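Local coordinates for protein mandelate racemase / muconate lactonizing enzyme (Burkholderia pseudomallei, PDB 2POD) that is of unknown function but belongs to the mandelate racemase/muconate lactonizing branch of the enolase superfamily, and may act as a lyase, at residues Pro60-Ile63 and Asp64-Ala67; Arg281-Leu284 and Glu285-Ala288; Arg350-Tyr353 and Asp354-Arg358. All coordinates share one frame; numbering follows the deposited sequence.

Interaction 1. Residues Pro60-Ile63 and Asp64-Ala67; sequences PLQI and DRHA
Gln-62 runs alongside Arg-65 with both side chains pointing the same way, its amide oxygen drawn up to the arginine's NE. With CG beside the backbone N (chi1 -62°) and the chain extended beyond it, the Gln-62 amide travels level with the arginine side chain. The Arg-65 chain bends at chi3, and Gln-62 OE1 ends 2.9 Å from Arg-65 NE. This bond is weak: its N-H...O angle is only 125°, and the amide and guanidinium planes stand 81° apart. The stronger partner of the guanidinium is Glu-58, which forms a salt bridge with NH2.

Gln-62 occupies the N-cap position of helix 63-69 and is also the centre of an inverse gamma turn. Gln-62 O receives His-66 N at 3.0 Å, and Ile-63 O receives Ala-67 N at 3.1 Å. The Gln-62 O atom also lies over one face of the His-66 imidazole, 3.1 Å from His-66 CD2. Ring atom NE2 of His-66 bonds to the carbonyl of Asp-59, before the turn.

Ile-63 packs on helix 81-101. The backbone bonds from His-66 and Ala-67 thus close the first helical turn, salt bridges from Asp-64 to Arg-306 and Lys-307 tie it to helix 301-314, and the glutamine-arginine bond is a weak, poorly directed addition.

Interaction 2. Residues Arg281-Leu284 and Glu285-Ala288; sequences RDLL and ETNA
Helix 276-285 reaches its C-terminal end here: Glu-285 N bonds to Arg-281 O at 2.9 Å in the regular i to i+4 pattern, Thr-286 N turns instead to Leu-283 O, three residues back, and Asn-287 then leaves helical geometry with positive phi.

One turn apart, Arg-281 and Glu-285 pair through a salt bridge, Arg-281 NH1 to Glu-285 OE2 at 3.2 Å. The N-H...O angle of 167° makes it nearly straight. OE2 offers its syn lone pair and lies at the guanidinium edge, close to its plane, although the carboxylate plane itself stands 86° from that of the guanidinium. The arginine chain, bent at chi2 and chi3, also brings Arg-281 CD to 3.2 Å from Glu-285 OE2.

Thr-286 has OG1 between its backbone N and carbonyl carbon (chi1 69°), which turns the hydroxyl back along the helix, and Thr-286 OG1 donates to Leu-283 O at 2.7 Å. That carbonyl thus accepts from both N and OG1 of Thr-286, the former from above the carbonyl plane. A water also donates to Leu-283 O and accepts from Ala-288 N, linking the two.

A second water donates to both Asp-282 OD1 and Glu-285 OE1. Their like charges are probably balanced more by cations: Arg-77 of the third subunit for Asp-282, Arg-281 for Glu-285. Ser-253, Ser-255 and Ser-256 of the third subunit bond to Asp-282, Glu-285 and Arg-281 respectively, while Arg-281 makes a cation-pi contact with Trp-315 of the second subunit. The arrangement is a helix C-terminus that tightens to i to i+3 bonding and ends at a positive-phi residue, at a subunit interface, on the helix leading into strand 289-294 of the enolase-superfamily barrel.

Interaction 3. Residues Arg350-Tyr353 and Asp354-Arg358; sequences RAFY and DGWYR
Phe-352 presents one ring face to Trp-356, whose indole edge comes down on it in a T-shaped pair: the Phe-352 ring and the five-membered ring of Trp-356 have centroids 4.5 Å apart and planes at 61°. Trp-356 NE1 does the touching, 3.3 Å from Phe-352 CD1 and displaced toward the rim. The indole gets there because Trp-356 CG sits between the backbone N and the carbonyl carbon (chi1 66°), which sets it beside the phenyl ring, both side chains pointing the same way. Phe-16 stacks on the indole.

Tyr-357 meets the phenylalanine differently. Phe-352 CB lies over the Tyr-357 ring face, 3.8 Å from its centroid and 21° off the normal, as a CH-pi contact. The two rings themselves meet obliquely, and Tyr-357 OH reaches the phenyl edge. Near the same tyrosine ring, Tyr-353 CB approaches Tyr-357 CD1 at 3.8 Å.

The backbone is wider here. Asp-354 N still bonds to Arg-350 O at 3.0 Å, but Tyr-357 N reaches back five residues to Phe-352 O at 3.0 Å, a pi-type turn.

Apart from the cluster, Arg-350 forms salt bridges with Asp-166 and Asp-152. The aromatic cluster of Phe-352, Trp-356 and Tyr-357 is probably held largely by dispersion and weak ring electrostatics, while Tyr-357 OH is satisfied by Thr-325 O and Asp-323 OD2.

From the N terminus, the three contacts follow in series; none nests in or crosses another, and each is a local contact between adjoining segments, with no long loop closed. Interaction 1 starts helix 63-69 in the N-terminal domain and, through Asp-64, reaches helix 301-314 of the barrel. Interaction 2 ends helix 276-285 just before strand 289-294, and interaction 3 builds the short helix that follows strand 346-348. The last two share the barrel domain but lie on opposite sides of the chain's centre, their centres 35 Å apart. Interactions 1 and 2 lie at subunit interfaces, both touching the second subunit, whereas no other chain of the assembly touches 350-358.

Interaction 1. Residues Pro60-Ile63 and Asp64-Ala67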
# COMPACT_ATOMS: atom_id res chain seq x y z
N PRO B 60 -12.02 -17.07 -41.58
CA PRO B 60 -12.35 -17.59 -40.24
C PRO B 60 -11.14 -18.01 -39.39
O PRO B 60 -11.27 -18.19 -38.17
CB PRO B 60 -13.21 -18.82 -40.55
CG PRO B 60 -12.73 -19.27 -41.87
CD PRO B 60 -12.47 -18.00 -42.63
N LEU B 61 -9.99 -18.18 -40.04
CA LEU B 61 -8.78 -18.64 -39.36
C LEU B 61 -8.11 -17.49 -38.60
O LEU B 61 -7.23 -17.72 -37.77
CB LEU B 61 -7.82 -19.28 -40.35
CG LEU B 61 -7.82 -20.81 -40.54
CD1 LEU B 61 -9.17 -21.35 -40.98
CD2 LEU B 61 -6.75 -21.19 -41.56
N GLN B 62 -8.53 -16.27 -38.88
CA GLN B 62 -8.03 -15.10 -38.18
C GLN B 62 -8.72 -14.89 -36.83
O GLN B 62 -9.34 -13.86 -36.59
CB GLN B 62 -8.10 -13.87 -39.08
CG GLN B 62 -7.23 -14.01 -40.32
CD GLN B 62 -7.38 -12.88 -41.30
OE1 GLN B 62 -8.07 -11.89 -41.03
NE2 GLN B 62 -6.73 -13.00 -42.45
N ILE B 63 -8.55 -15.86 -35.94
CA ILE B 63 -9.38 -16.02 -34.75
C ILE B 63 -9.09 -14.93 -33.71
O ILE B 63 -10.02 -14.28 -33.22
CB ILE B 63 -9.21 -17.44 -34.14
CG1 ILE B 63 -9.73 -18.51 -35.12
CG2 ILE B 63 -9.94 -17.55 -32.82
CD1 ILE B 63 -9.65 -19.95 -34.61
N ASP B 64 -7.81 -14.71 -33.42
CA ASP B 64 -7.36 -13.58 -32.60
C ASP B 64 -7.78 -12.22 -33.14
O ASP B 64 -8.17 -11.33 -32.36
CB ASP B 64 -5.84 -13.62 -32.40
CG ASP B 64 -5.41 -14.59 -31.30
OD1 ASP B 64 -6.23 -14.95 -30.42
OD2 ASP B 64 -4.23 -14.99 -31.31
N ARG B 65 -7.72 -12.05 -34.46
CA ARG B 65 -8.08 -10.78 -35.10
C ARG B 65 -9.57 -10.48 -34.94
O ARG B 65 -9.95 -9.35 -34.64
CB ARG B 65 -7.70 -10.77 -36.58
CG ARG B 65 -7.95 -9.44 -37.29
CD ARG B 65 -7.48 -9.47 -38.74
NE ARG B 65 -8.59 -9.36 -39.68
CZ ARG B 65 -9.04 -8.22 -40.19
NH1 ARG B 65 -8.48 -7.06 -39.85
NH2 ARG B 65 -10.06 -8.22 -41.03
N HIS B 66 -10.40 -11.51 -35.10
CA HIS B 66 -11.86 -11.33 -35.06
C HIS B 66 -12.39 -11.09 -33.66
O HIS B 66 -13.25 -10.24 -33.48
CB HIS B 66 -12.60 -12.48 -35.74
CG HIS B 66 -12.30 -12.59 -37.20
ND1 HIS B 66 -12.18 -11.48 -38.01
CD2 HIS B 66 -12.08 -13.67 -37.99
CE1 HIS B 66 -11.89 -11.87 -39.23
NE2 HIS B 66 -11.82 -13.19 -39.25
N ALA B 67 -11.86 -11.84 -32.69
CA ALA B 67 -12.14 -11.62 -31.26
C ALA B 67 -11.90 -10.18 -30.84
O ALA B 67 -12.72 -9.61 -30.12
CB ALA B 67 -11.31 -12.57 -30.40

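Interaction 2. Residues Arg281-Leu284 and Glu285-Ala288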
# COMPACT_ATOMS: atom_id res chain seq x y z
N ARG B 281 -7.63 -10.30 -14.94
CA ARG B 281 -6.62 -9.41 -14.33
C ARG B 281 -7.13 -8.79 -13.02
O ARG B 281 -6.42 -8.80 -12.02
CB ARG B 281 -6.11 -8.34 -15.30
CG ARG B 281 -5.95 -6.94 -14.68
CD ARG B 281 -4.65 -6.25 -15.01
NE ARG B 281 -4.80 -5.21 -16.02
CZ ARG B 281 -4.47 -3.93 -15.87
NH1 ARG B 281 -3.95 -3.48 -14.74
NH2 ARG B 281 -4.65 -3.09 -16.88
N ASP B 282 -8.37 -8.29 -13.06
CA ASP B 282 -9.00 -7.62 -11.92
C ASP B 282 -9.15 -8.56 -10.74
O ASP B 282 -8.89 -8.18 -9.61
CB ASP B 282 -10.36 -7.02 -12.31
CG ASP B 282 -10.23 -5.75 -13.17
OD1 ASP B 282 -9.09 -5.32 -13.43
OD2 ASP B 282 -11.28 -5.19 -13.59
N LEU B 283 -9.57 -9.80 -11.04
CA LEU B 283 -9.66 -10.87 -10.04
C LEU B 283 -8.30 -11.29 -9.48
O LEU B 283 -8.16 -11.50 -8.27
CB LEU B 283 -10.42 -12.08 -10.62
CG LEU B 283 -10.48 -13.37 -9.79
CD1 LEU B 283 -11.32 -13.14 -8.54
CD2 LEU B 283 -11.02 -14.55 -10.59
N LEU B 284 -7.31 -11.41 -10.35
CA LEU B 284 -5.98 -11.87 -9.94
C LEU B 284 -5.25 -10.85 -9.07
O LEU B 284 -4.51 -11.22 -8.16
CB LEU B 284 -5.14 -12.31 -11.14
CG LEU B 284 -5.55 -13.65 -11.78
CD1 LEU B 284 -4.81 -13.90 -13.08
CD2 LEU B 284 -5.35 -14.82 -10.84
N GLU B 285 -5.52 -9.57 -9.33
CA GLU B 285 -5.04 -8.46 -8.51
C GLU B 285 -5.54 -8.42 -7.06
O GLU B 285 -4.86 -7.85 -6.20
CB GLU B 285 -5.32 -7.13 -9.21
CG GLU B 285 -4.29 -6.79 -10.30
CD GLU B 285 -4.67 -5.61 -11.17
OE1 GLU B 285 -5.76 -5.02 -10.97
OE2 GLU B 285 -3.86 -5.26 -12.06
N THR B 286 -6.71 -9.00 -6.78
CA THR B 286 -7.25 -9.04 -5.41
C THR B 286 -6.42 -9.90 -4.43
O THR B 286 -6.46 -9.66 -3.22
CB THR B 286 -8.72 -9.51 -5.35
OG1 THR B 286 -8.81 -10.90 -5.69
CG2 THR B 286 -9.58 -8.68 -6.29
N ASN B 287 -5.67 -10.86 -4.98
CA ASN B 287 -5.04 -11.95 -4.23
C ASN B 287 -5.99 -12.77 -3.35
O ASN B 287 -5.63 -13.20 -2.25
CB ASN B 287 -3.80 -11.47 -3.45
CG ASN B 287 -2.73 -10.89 -4.37
OD1 ASN B 287 -2.13 -11.60 -5.18
ND2 ASN B 287 -2.49 -9.58 -4.24
N ALA B 288 -7.19 -13.00 -3.86
CA ALA B 288 -8.28 -13.57 -3.08
C ALA B 288 -8.79 -14.89 -3.65
O ALA B 288 -9.33 -15.71 -2.92
CB ALA B 288 -9.41 -12.56 -2.96
O HOH W 1 -8.22 -3.55 -11.71
O HOH W 2 -7.03 -13.65 -6.86

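Interaction 3. Residues Arg350-Tyr353 and Asp354-Arg358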
# COMPACT_ATOMS: atom_id res chain seq x y z
N ARG B 350 -24.38 -35.38 -14.81
CA ARG B 350 -24.72 -36.72 -15.31
C ARG B 350 -26.14 -36.84 -15.87
O ARG B 350 -26.36 -37.55 -16.85
CB ARG B 350 -24.41 -37.81 -14.28
CG ARG B 350 -25.13 -37.67 -12.96
CD ARG B 350 -24.75 -38.77 -11.99
NE ARG B 350 -25.64 -38.76 -10.83
CZ ARG B 350 -25.75 -39.75 -9.95
NH1 ARG B 350 -25.01 -40.85 -10.07
NH2 ARG B 350 -26.60 -39.64 -8.94
N ALA B 351 -27.08 -36.09 -15.28
CA ALA B 351 -28.44 -35.94 -15.81
C ALA B 351 -28.50 -35.27 -17.18
O ALA B 351 -29.53 -35.33 -17.86
CB ALA B 351 -29.31 -35.18 -14.81
N PHE B 352 -27.41 -34.63 -17.58
CA PHE B 352 -27.35 -33.93 -18.86
C PHE B 352 -26.73 -34.84 -19.92
O PHE B 352 -27.34 -35.07 -20.97
CB PHE B 352 -26.54 -32.63 -18.72
CG PHE B 352 -27.30 -31.48 -18.09
CD1 PHE B 352 -28.36 -31.69 -17.21
CD2 PHE B 352 -26.91 -30.16 -18.36
CE1 PHE B 352 -29.04 -30.62 -16.63
CE2 PHE B 352 -27.58 -29.08 -17.78
CZ PHE B 352 -28.65 -29.31 -16.91
N TYR B 353 -25.53 -35.36 -19.64
CA TYR B 353 -24.81 -36.21 -20.60
C TYR B 353 -25.31 -37.65 -20.77
O TYR B 353 -25.13 -38.24 -21.84
CB TYR B 353 -23.28 -36.13 -20.45
CG TYR B 353 -22.71 -36.67 -19.15
CD1 TYR B 353 -22.63 -38.04 -18.91
CD2 TYR B 353 -22.21 -35.81 -18.19
CE1 TYR B 353 -22.10 -38.54 -17.73
CE2 TYR B 353 -21.67 -36.29 -17.00
CZ TYR B 353 -21.63 -37.66 -16.77
OH TYR B 353 -21.10 -38.13 -15.60
N ASP B 354 -25.91 -38.22 -19.73
CA ASP B 354 -26.69 -39.46 -19.88
C ASP B 354 -28.14 -39.18 -20.27
O ASP B 354 -28.86 -40.08 -20.70
CB ASP B 354 -26.64 -40.33 -18.61
CG ASP B 354 -25.22 -40.62 -18.13
OD1 ASP B 354 -24.40 -41.14 -18.91
OD2 ASP B 354 -24.94 -40.34 -16.94
N GLY B 355 -28.56 -37.92 -20.13
CA GLY B 355 -29.92 -37.52 -20.43
C GLY B 355 -30.06 -36.77 -21.74
O GLY B 355 -29.79 -37.33 -22.81
N TRP B 356 -30.46 -35.50 -21.66
CA TRP B 356 -30.97 -34.75 -22.81
C TRP B 356 -29.96 -34.32 -23.87
O TRP B 356 -30.35 -33.80 -24.92
CB TRP B 356 -31.82 -33.56 -22.35
CG TRP B 356 -31.07 -32.47 -21.60
CD1 TRP B 356 -30.89 -32.38 -20.25
CD2 TRP B 356 -30.44 -31.31 -22.16
NE1 TRP B 356 -30.17 -31.25 -19.94
CE2 TRP B 356 -29.88 -30.57 -21.09
CE3 TRP B 356 -30.27 -30.82 -23.47
CZ2 TRP B 356 -29.18 -29.37 -21.28
CZ3 TRP B 356 -29.58 -29.63 -23.66
CH2 TRP B 356 -29.04 -28.92 -22.57
N TYR B 357 -28.67 -34.54 -23.60
CA TYR B 357 -27.60 -34.26 -24.58
C TYR B 357 -27.64 -35.25 -25.74
O TYR B 357 -27.29 -34.90 -26.88
CB TYR B 357 -26.21 -34.37 -23.93
CG TYR B 357 -25.73 -33.21 -23.07
CD1 TYR B 357 -24.44 -33.23 -22.53
CD2 TYR B 357 -26.54 -32.11 -22.78
CE1 TYR B 357 -23.97 -32.20 -21.74
CE2 TYR B 357 -26.07 -31.07 -21.99
CZ TYR B 357 -24.78 -31.12 -21.47
OH TYR B 357 -24.30 -30.10 -20.68
N ARG B 358 -28.07 -36.48 -25.45
CA ARG B 358 -27.79 -37.66 -26.28
C ARG B 358 -28.43 -37.60 -27.66
O ARG B 358 -27.89 -38.14 -28.63
CB ARG B 358 -28.22 -38.94 -25.56
CG ARG B 358 -27.42 -39.27 -24.30
CD ARG B 358 -27.04 -40.74 -24.26
NE ARG B 358 -25.74 -40.94 -23.62
CZ ARG B 358 -24.56 -40.87 -24.24
NH1 ARG B 358 -24.49 -40.60 -25.54
NH2 ARG B 358 -23.44 -41.07 -23.56